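Long-range contact in auracyanin A (Chloroflexus aurantiacus, PDB 2AAN), which carries electrons through a single bound copper ion, probably as a soluble electron acceptor for the membrane-bound alternative complex III: residues A[44-50]-A[105-111]. Numbering follows the deposited sequence.
Sequences TVTIRFK and ETVEVTF
Two antiparallel strands, 44-50 and 106-111, pair side by side in the three-stranded sheet of auracyanin A, with 44-50 in the middle; the segment axes come within 4.5 Å, at 166° between N-to-C directions. Both are extended (phi -78 to -145°, psi 103 to 164°). Val45, Ile47 and Phe49 face Phe111, Val109 and Val107 in hydrogen-bonded pairs, CA atoms 5.3-5.5 Å apart, each closed by two backbone hydrogen bonds: Val45 N to Phe111 O 2.9 Å and Phe111 N to Val45 O 2.8 Å; Ile47 N to Val109 O 2.8 Å and Val109 N to Ile47 O 2.9 Å; Phe49 N to Val107 O 2.8 Å and Val107 N to Phe49 O 2.9 Å. These six side chains share the apolar face. Phe111, chi1 near +60°, lays its ring back over the partner strand, so that Val45 CB makes a CH-pi contact 4.2 Å from the ring centroid and Ile47 CG1 meets the ring edge at CE2, 3.7 Å. In this cupredoxin beta-sandwich the same face turns to the second sheet, with Val45 on Val39 and Ile47 on Leu37; Phe49 (chi1 t, 177°) reaches the copper end, beside the ligands His58 and Met132. The non-hydrogen-bonded pairs Thr46-Thr110, Arg48-Glu108 and Lys50-Thr106, CA atoms 4.0-4.5 Å apart, form the polar face. There Thr46 OG1 and Thr110 OG1 hydrogen-bond at 2.8 Å. The extended Arg48 forms a salt bridge, NH1 to Glu108 OE1 3.4 Å, its hydrogen bond weak, and packs its CG on Thr106 CG2 at 3.5 Å. Along its other edge, strand 44-50 pairs in parallel with strand 19-24, the Arg48 backbone hydrogen-bonding to those of Ile21 and Ile23.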
loop_
_atom_site.group_PDB
_atom_site.type_symbol
_atom_site.label_atom_id
_atom_site.label_comp_id
_atom_site.label_asym_id
_atom_site.label_seq_id
_atom_site.Cartn_x
_atom_site.Cartn_y
_atom_site.Cartn_z
ATOM N N THR A 44 -5.923 -9.324 12.717
ATOM C CA THR A 44 -6.768 -8.880 11.607
ATOM C C THR A 44 -6.733 -7.350 11.543
ATOM O O THR A 44 -7.168 -6.659 12.489
ATOM C CB THR A 44 -8.253 -9.374 11.707
ATOM O OG1 THR A 44 -8.287 -10.798 11.774
ATOM C CG2 THR A 44 -9.061 -8.941 10.486
ATOM N N VAL A 45 -6.189 -6.855 10.429
ATOM C CA VAL A 45 -5.979 -5.439 10.145
ATOM C C VAL A 45 -6.816 -5.049 8.929
ATOM O O VAL A 45 -6.729 -5.698 7.881
ATOM C CB VAL A 45 -4.493 -5.128 9.781
ATOM C CG1 VAL A 45 -4.294 -3.571 9.585
ATOM C CG2 VAL A 45 -3.553 -5.688 10.820
ATOM N N THR A 46 -7.683 -4.053 9.097
ATOM C CA THR A 46 -8.355 -3.412 7.989
ATOM C C THR A 46 -7.640 -2.064 7.777
ATOM O O THR A 46 -7.608 -1.223 8.662
ATOM C CB THR A 46 -9.883 -3.218 8.230
ATOM O OG1 THR A 46 -10.525 -4.503 8.420
ATOM C CG2 THR A 46 -10.521 -2.498 7.021
ATOM N N ILE A 47 -7.019 -1.905 6.625
ATOM C CA ILE A 47 -6.502 -0.604 6.199
ATOM C C ILE A 47 -7.611 0.133 5.461
ATOM O O ILE A 47 -8.200 -0.386 4.512
ATOM C CB ILE A 47 -5.247 -0.761 5.293
ATOM C CG1 ILE A 47 -4.097 -1.418 6.071
ATOM C CG2 ILE A 47 -4.868 0.591 4.683
ATOM C CD1 ILE A 47 -3.406 -0.530 7.016
ATOM N N ARG A 48 -7.960 1.283 5.988
ATOM C CA ARG A 48 -8.906 2.166 5.367
ATOM C C ARG A 48 -8.107 3.345 4.817
ATOM O O ARG A 48 -7.661 4.216 5.548
ATOM C CB ARG A 48 -9.942 2.608 6.390
ATOM C CG ARG A 48 -11.062 3.476 5.822
ATOM C CD ARG A 48 -12.137 3.753 6.875
ATOM N NE ARG A 48 -13.089 4.763 6.421
ATOM C CZ ARG A 48 -14.134 4.531 5.620
ATOM N NH1 ARG A 48 -14.406 3.301 5.168
ATOM N NH2 ARG A 48 -14.923 5.545 5.266
ATOM N N PHE A 49 -7.899 3.326 3.511
ATOM C CA PHE A 49 -7.050 4.272 2.836
ATOM C C PHE A 49 -7.898 5.330 2.199
ATOM O O PHE A 49 -8.737 5.046 1.367
ATOM C CB PHE A 49 -6.232 3.539 1.794
ATOM C CG PHE A 49 -5.359 4.415 0.970
ATOM C CD1 PHE A 49 -4.501 5.312 1.544
ATOM C CD2 PHE A 49 -5.391 4.327 -0.418
ATOM C CE1 PHE A 49 -3.651 6.099 0.781
ATOM C CE2 PHE A 49 -4.563 5.132 -1.190
ATOM C CZ PHE A 49 -3.697 6.050 -0.565
ATOM N N LYS A 50 -7.682 6.549 2.645
ATOM C CA LYS A 50 -8.440 7.682 2.193
ATOM C C LYS A 50 -7.575 8.495 1.243
ATOM O O LYS A 50 -6.509 9.026 1.616
ATOM C CB LYS A 50 -8.843 8.545 3.374
ATOM C CG LYS A 50 -9.788 9.684 3.015
ATOM C CD LYS A 50 -10.067 10.525 4.271
ATOM C CE LYS A 50 -11.189 11.552 4.050
ATOM N NZ LYS A 50 -11.124 12.202 2.707
ATOM N N GLU A 105 -11.574 9.211 -3.028
ATOM C CA GLU A 105 -12.175 7.926 -2.716
ATOM C C GLU A 105 -11.532 7.280 -1.497
ATOM O O GLU A 105 -10.338 7.403 -1.280
ATOM C CB GLU A 105 -12.048 7.000 -3.927
ATOM C CG GLU A 105 -12.725 5.650 -3.774
ATOM C CD GLU A 105 -12.697 4.768 -5.052
ATOM O OE1 GLU A 105 -12.042 5.126 -6.083
ATOM O OE2 GLU A 105 -13.361 3.698 -4.999
ATOM N N THR A 106 -12.332 6.568 -0.716
ATOM C CA THR A 106 -11.807 5.728 0.363
ATOM C C THR A 106 -11.985 4.282 0.006
ATOM O O THR A 106 -13.061 3.867 -0.368
ATOM C CB THR A 106 -12.490 6.015 1.720
ATOM O OG1 THR A 106 -12.174 7.347 2.133
ATOM C CG2 THR A 106 -12.003 5.063 2.813
ATOM N N VAL A 107 -10.929 3.504 0.183
ATOM C CA VAL A 107 -10.938 2.096 -0.107
ATOM C C VAL A 107 -10.445 1.339 1.118
ATOM O O VAL A 107 -9.856 1.908 2.031
ATOM C CB VAL A 107 -10.087 1.764 -1.327
ATOM C CG1 VAL A 107 -10.571 2.562 -2.543
ATOM C CG2 VAL A 107 -8.612 2.035 -1.082
ATOM N N GLU A 108 -10.705 0.042 1.148
ATOM C CA GLU A 108 -10.287 -0.779 2.288
ATOM C C GLU A 108 -9.679 -2.053 1.827
ATOM O O GLU A 108 -10.096 -2.639 0.838
ATOM C CB GLU A 108 -11.469 -1.161 3.199
ATOM C CG GLU A 108 -12.170 0.027 3.851
ATOM C CD GLU A 108 -13.178 -0.394 4.936
ATOM O OE1 GLU A 108 -13.185 0.264 6.010
ATOM O OE2 GLU A 108 -13.953 -1.366 4.705
ATOM N N VAL A 109 -8.716 -2.512 2.593
ATOM C CA VAL A 109 -8.244 -3.896 2.491
ATOM C C VAL A 109 -8.099 -4.507 3.875
ATOM O O VAL A 109 -7.482 -3.914 4.735
ATOM C CB VAL A 109 -6.899 -4.003 1.729
ATOM C CG1 VAL A 109 -5.946 -2.929 2.158
ATOM C CG2 VAL A 109 -6.279 -5.387 1.958
ATOM N N THR A 110 -8.706 -5.682 4.090
ATOM C CA THR A 110 -8.539 -6.435 5.332
ATOM C C THR A 110 -7.577 -7.593 5.096
ATOM O O THR A 110 -7.716 -8.337 4.109
ATOM C CB THR A 110 -9.909 -6.982 5.839
ATOM O OG1 THR A 110 -10.829 -5.891 6.010
ATOM C CG2 THR A 110 -9.778 -7.717 7.132
ATOM N N PHE A 111 -6.584 -7.736 5.974
ATOM C CA PHE A 111 -5.622 -8.836 5.858
ATOM C C PHE A 111 -5.198 -9.313 7.246
ATOM O O PHE A 111 -5.431 -8.654 8.237
ATOM C CB PHE A 111 -4.400 -8.424 5.028
ATOM C CG PHE A 111 -3.544 -7.349 5.671
ATOM C CD1 PHE A 111 -2.374 -7.673 6.350
ATOM C CD2 PHE A 111 -3.879 -6.007 5.547
ATOM C CE1 PHE A 111 -1.583 -6.702 6.920
ATOM C CE2 PHE A 111 -3.077 -5.026 6.111
ATOM C CZ PHE A 111 -1.942 -5.366 6.798
HETATM O O HOH W 1 -13.247 8.393 4.943
#